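Local coordinates for putative uncharacterized protein (Chaetomium thermophilum, PDB 5T8V) that probably loads cohesin onto chromatin as the Scc2 cohesin loader, represented here by its C-terminal HEAT-repeat fragment, at residues I616-S620 with V652-L656; M640-T645 with K678-R683. All blocks are in the same frame, centred on the assembly; numbering follows the deposited sequence.

Contact 1 of 2, residues I616-S620 with V652-L656; sequences ILLNS and VVVQL
This is an apolar helix-to-helix contact, part of the side-by-side packing of neighbouring helices within one layer of the superhelix, between successive repeats. The C-terminal part of helix 610-619 runs in the same general sense as the first turn of helix 652-660, and the backbones come nearest where the CA atoms of Leu618 and Leu656 stand 6.7 Å apart. Leu618, in the mt rotamer, points at its neighbour: its CD1 lies 4.2 Å from CG2 of Val652 and 4.3 Å from CG2 of Val653, while its CB meets CD1 of Leu656, also mt, at 3.5 Å. Such contact between helices i and i+2 is what links successive HEAT repeats, the intervening helix 628-642 forming the other layer and receiving Leu617 and Leu618 on Ile636. No hydrogen bond crosses, and only 199 Å² is buried. At the exposed margin, OD1 of Asn619 approaches CD1 of Leu656 to 4.4 Å. Out of reach of 652-656, OG of Ser620 donates to O of Leu617 at 2.5 Å.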
# COMPACT_ATOMS: atom_id res chain seq x y z
N ILE A 616 -8.94 2.51 -9.46
CA ILE A 616 -8.30 3.81 -9.25
C ILE A 616 -7.67 3.85 -7.86
O ILE A 616 -6.54 4.34 -7.69
CB ILE A 616 -9.31 4.95 -9.44
CG1 ILE A 616 -9.56 5.18 -10.93
CG2 ILE A 616 -8.83 6.24 -8.77
CD1 ILE A 616 -10.72 6.11 -11.24
N LEU A 617 -8.37 3.32 -6.87
CA LEU A 617 -7.84 3.31 -5.51
C LEU A 617 -6.62 2.40 -5.42
O LEU A 617 -5.56 2.81 -4.93
CB LEU A 617 -8.93 2.86 -4.54
CG LEU A 617 -8.72 3.23 -3.07
CD1 LEU A 617 -8.79 4.73 -2.87
CD2 LEU A 617 -9.75 2.51 -2.21
N LEU A 618 -6.74 1.17 -5.92
CA LEU A 618 -5.64 0.21 -5.82
C LEU A 618 -4.38 0.76 -6.47
O LEU A 618 -3.31 0.78 -5.85
CB LEU A 618 -6.05 -1.12 -6.46
CG LEU A 618 -7.09 -1.92 -5.67
CD1 LEU A 618 -7.78 -2.97 -6.54
CD2 LEU A 618 -6.44 -2.59 -4.46
N ASN A 619 -4.49 1.23 -7.72
CA ASN A 619 -3.32 1.77 -8.41
C ASN A 619 -2.75 2.99 -7.70
O ASN A 619 -1.58 3.33 -7.92
CB ASN A 619 -3.67 2.13 -9.85
CG ASN A 619 -3.96 0.90 -10.70
OD1 ASN A 619 -3.06 0.11 -10.99
ND2 ASN A 619 -5.21 0.74 -11.10
N SER A 620 -3.54 3.67 -6.86
CA SER A 620 -3.03 4.82 -6.13
C SER A 620 -2.27 4.43 -4.88
O SER A 620 -1.87 5.32 -4.12
CB SER A 620 -4.18 5.77 -5.77
OG SER A 620 -4.97 5.25 -4.73
N VAL A 652 -9.21 -8.94 -7.87
CA VAL A 652 -8.22 -7.94 -8.29
C VAL A 652 -7.53 -7.34 -7.07
O VAL A 652 -6.37 -6.91 -7.16
CB VAL A 652 -8.89 -6.86 -9.15
CG1 VAL A 652 -9.55 -7.48 -10.37
CG2 VAL A 652 -9.91 -6.07 -8.34
N VAL A 653 -8.22 -7.28 -5.93
CA VAL A 653 -7.60 -6.75 -4.72
C VAL A 653 -6.37 -7.58 -4.36
O VAL A 653 -5.28 -7.03 -4.11
CB VAL A 653 -8.62 -6.73 -3.56
CG1 VAL A 653 -7.95 -6.32 -2.26
CG2 VAL A 653 -9.76 -5.79 -3.89
N VAL A 654 -6.52 -8.90 -4.33
CA VAL A 654 -5.38 -9.78 -4.08
C VAL A 654 -4.28 -9.52 -5.10
O VAL A 654 -3.12 -9.26 -4.75
CB VAL A 654 -5.83 -11.25 -4.09
CG1 VAL A 654 -4.64 -12.18 -3.83
CG2 VAL A 654 -6.92 -11.49 -3.06
N GLN A 655 -4.64 -9.56 -6.39
CA GLN A 655 -3.68 -9.38 -7.47
C GLN A 655 -2.83 -8.13 -7.25
O GLN A 655 -1.59 -8.20 -7.19
CB GLN A 655 -4.43 -9.31 -8.80
CG GLN A 655 -3.58 -9.06 -10.03
CD GLN A 655 -4.41 -8.94 -11.29
OE1 GLN A 655 -5.38 -9.68 -11.48
NE2 GLN A 655 -4.04 -8.00 -12.15
N LEU A 656 -3.48 -6.97 -7.13
CA LEU A 656 -2.76 -5.71 -7.06
C LEU A 656 -2.10 -5.46 -5.71
O LEU A 656 -1.15 -4.67 -5.64
CB LEU A 656 -3.70 -4.55 -7.40
CG LEU A 656 -4.38 -4.61 -8.77
CD1 LEU A 656 -5.06 -3.28 -9.09
CD2 LEU A 656 -3.40 -4.98 -9.88

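Contact 2 of 2, residues M640-T645 with K678-R683; sequences MEADPT and KCISLR
Met640 begins the first segment in the last turn of helix 628-642, opposite Cys679 of helix 666-682, with their CA atoms 7.8 Å apart. Its side chain (chi1 m, chi2 t, chi3 p) reaches across to bring CE within 3.4 Å of SG of Cys679 and 3.6 Å of CG of Lys678, while its CB lies 3.8 Å from CD1 of Leu682. Glu641 leaves its backbone sideways, but its m, t chain carries the carboxylate across, so that OE2 forms a salt bridge with NZ of Lys678 at 3.4 Å, closing the exposed edge. Here too the helices run in the same sense, consistent with equivalent helices of consecutive HEAT repeats, and each breaks in a similar way: Asp643 (phi/psi -153/79°) and Arg683 (-138/89°) are the first residues to leave helical geometry. The CA-to-CB bond of Asp643 points away from 678-683; its OD1 accepts a 2.7 Å hydrogen bond from OG1 of Thr645, and its OD2 pairs with Arg471 of helix 446-474. The 3-10 segment that starts at Pro644 sets its ring against Leu682, CA to CA 6.5 Å, with Pro644 CG 4.1 Å from Leu682 CD2. One face of the Arg683 guanidinium covers C of Pro644, with NH2 3.6 Å from CB of Pro644 and 4.0 Å from CG2 of Thr645, as NH1 makes a salt bridge to Asp648.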
# COMPACT_ATOMS: atom_id res chain seq x y z
N MET A 640 -12.23 -3.82 2.23
CA MET A 640 -12.08 -5.25 2.49
C MET A 640 -12.94 -5.69 3.67
O MET A 640 -13.69 -6.67 3.58
CB MET A 640 -10.61 -5.58 2.76
CG MET A 640 -9.73 -5.53 1.52
SD MET A 640 -7.97 -5.53 1.92
CE MET A 640 -7.83 -7.01 2.91
N GLU A 641 -12.86 -4.96 4.79
CA GLU A 641 -13.62 -5.35 5.98
C GLU A 641 -15.11 -5.25 5.73
O GLU A 641 -15.89 -6.05 6.26
CB GLU A 641 -13.21 -4.48 7.16
CG GLU A 641 -11.74 -4.53 7.51
CD GLU A 641 -11.37 -3.61 8.65
OE1 GLU A 641 -12.07 -3.63 9.68
OE2 GLU A 641 -10.39 -2.86 8.51
N ALA A 642 -15.54 -4.27 4.94
CA ALA A 642 -16.97 -4.06 4.72
C ALA A 642 -17.59 -5.18 3.90
O ALA A 642 -18.77 -5.49 4.09
CB ALA A 642 -17.20 -2.71 4.05
N ASP A 643 -16.83 -5.78 3.00
CA ASP A 643 -17.34 -6.84 2.12
C ASP A 643 -16.19 -7.75 1.73
O ASP A 643 -15.64 -7.66 0.63
CB ASP A 643 -18.02 -6.25 0.88
CG ASP A 643 -18.63 -7.31 -0.01
OD1 ASP A 643 -18.96 -8.41 0.49
OD2 ASP A 643 -18.78 -7.05 -1.23
N PRO A 644 -15.79 -8.66 2.63
CA PRO A 644 -14.63 -9.53 2.34
C PRO A 644 -14.81 -10.41 1.11
O PRO A 644 -13.81 -10.97 0.63
CB PRO A 644 -14.49 -10.37 3.61
CG PRO A 644 -15.17 -9.57 4.68
CD PRO A 644 -16.30 -8.87 3.99
N THR A 645 -16.03 -10.56 0.59
CA THR A 645 -16.23 -11.44 -0.56
C THR A 645 -15.45 -10.98 -1.78
O THR A 645 -15.27 -11.77 -2.71
CB THR A 645 -17.72 -11.53 -0.90
OG1 THR A 645 -18.19 -10.25 -1.34
CG2 THR A 645 -18.53 -11.98 0.31
N LYS A 678 -3.93 -8.21 6.31
CA LYS A 678 -5.38 -8.05 6.44
C LYS A 678 -6.12 -9.07 5.58
O LYS A 678 -7.10 -9.68 6.04
CB LYS A 678 -5.78 -6.62 6.05
CG LYS A 678 -7.23 -6.27 6.38
CD LYS A 678 -7.51 -6.40 7.87
CE LYS A 678 -8.30 -5.22 8.40
NZ LYS A 678 -8.54 -5.32 9.87
N CYS A 679 -5.68 -9.27 4.34
CA CYS A 679 -6.27 -10.31 3.50
C CYS A 679 -6.25 -11.65 4.21
O CYS A 679 -7.29 -12.32 4.34
CB CYS A 679 -5.53 -10.39 2.17
SG CYS A 679 -5.66 -8.91 1.14
N ILE A 680 -5.07 -12.07 4.68
CA ILE A 680 -4.96 -13.35 5.38
C ILE A 680 -5.91 -13.39 6.57
O ILE A 680 -6.47 -14.45 6.90
CB ILE A 680 -3.50 -13.58 5.81
CG1 ILE A 680 -2.59 -13.68 4.59
CG2 ILE A 680 -3.38 -14.85 6.65
CD1 ILE A 680 -1.11 -13.54 4.91
N SER A 681 -6.11 -12.25 7.23
CA SER A 681 -6.99 -12.21 8.39
C SER A 681 -8.44 -12.44 7.99
O SER A 681 -9.17 -13.15 8.69
CB SER A 681 -6.84 -10.87 9.10
OG SER A 681 -7.76 -10.75 10.17
N LEU A 682 -8.87 -11.86 6.87
CA LEU A 682 -10.28 -11.97 6.49
C LEU A 682 -10.59 -13.28 5.78
O LEU A 682 -11.71 -13.79 5.90
CB LEU A 682 -10.66 -10.79 5.59
CG LEU A 682 -10.73 -9.45 6.33
CD1 LEU A 682 -10.75 -8.30 5.34
CD2 LEU A 682 -11.95 -9.40 7.24
N ARG A 683 -9.63 -13.84 5.05
CA ARG A 683 -9.82 -15.13 4.37
C ARG A 683 -8.56 -15.96 4.54
O ARG A 683 -7.64 -15.91 3.71
CB ARG A 683 -10.17 -14.92 2.89
CG ARG A 683 -11.54 -14.27 2.67
CD ARG A 683 -12.68 -15.19 3.12
NE ARG A 683 -13.91 -14.46 3.43
CZ ARG A 683 -14.92 -14.26 2.59
NH1 ARG A 683 -14.86 -14.74 1.35
NH2 ARG A 683 -15.99 -13.59 2.98

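In the fold
The two contacts illustrate how a HEAT solenoid repeats one relation in both of its layers: helices 610-619 and 652-660 meet in contact 1, helices 628-642 and 666-682 in contact 2, and the chain visits the layers in turn. Their centres lie 14 Å apart, and they touch where CG1 of Val653 packs 4.2 Å from CG of Met640, so the two apolar patches meet there. Contact 1, about 9 Å from the chain's centre, is mainly buried and aliphatic. Contact 2, about 15 Å out and partly buried, covers roughly twice the area and supplements its apolar centre with charged groups towards the surface and a proline at the start of a 3-10 segment.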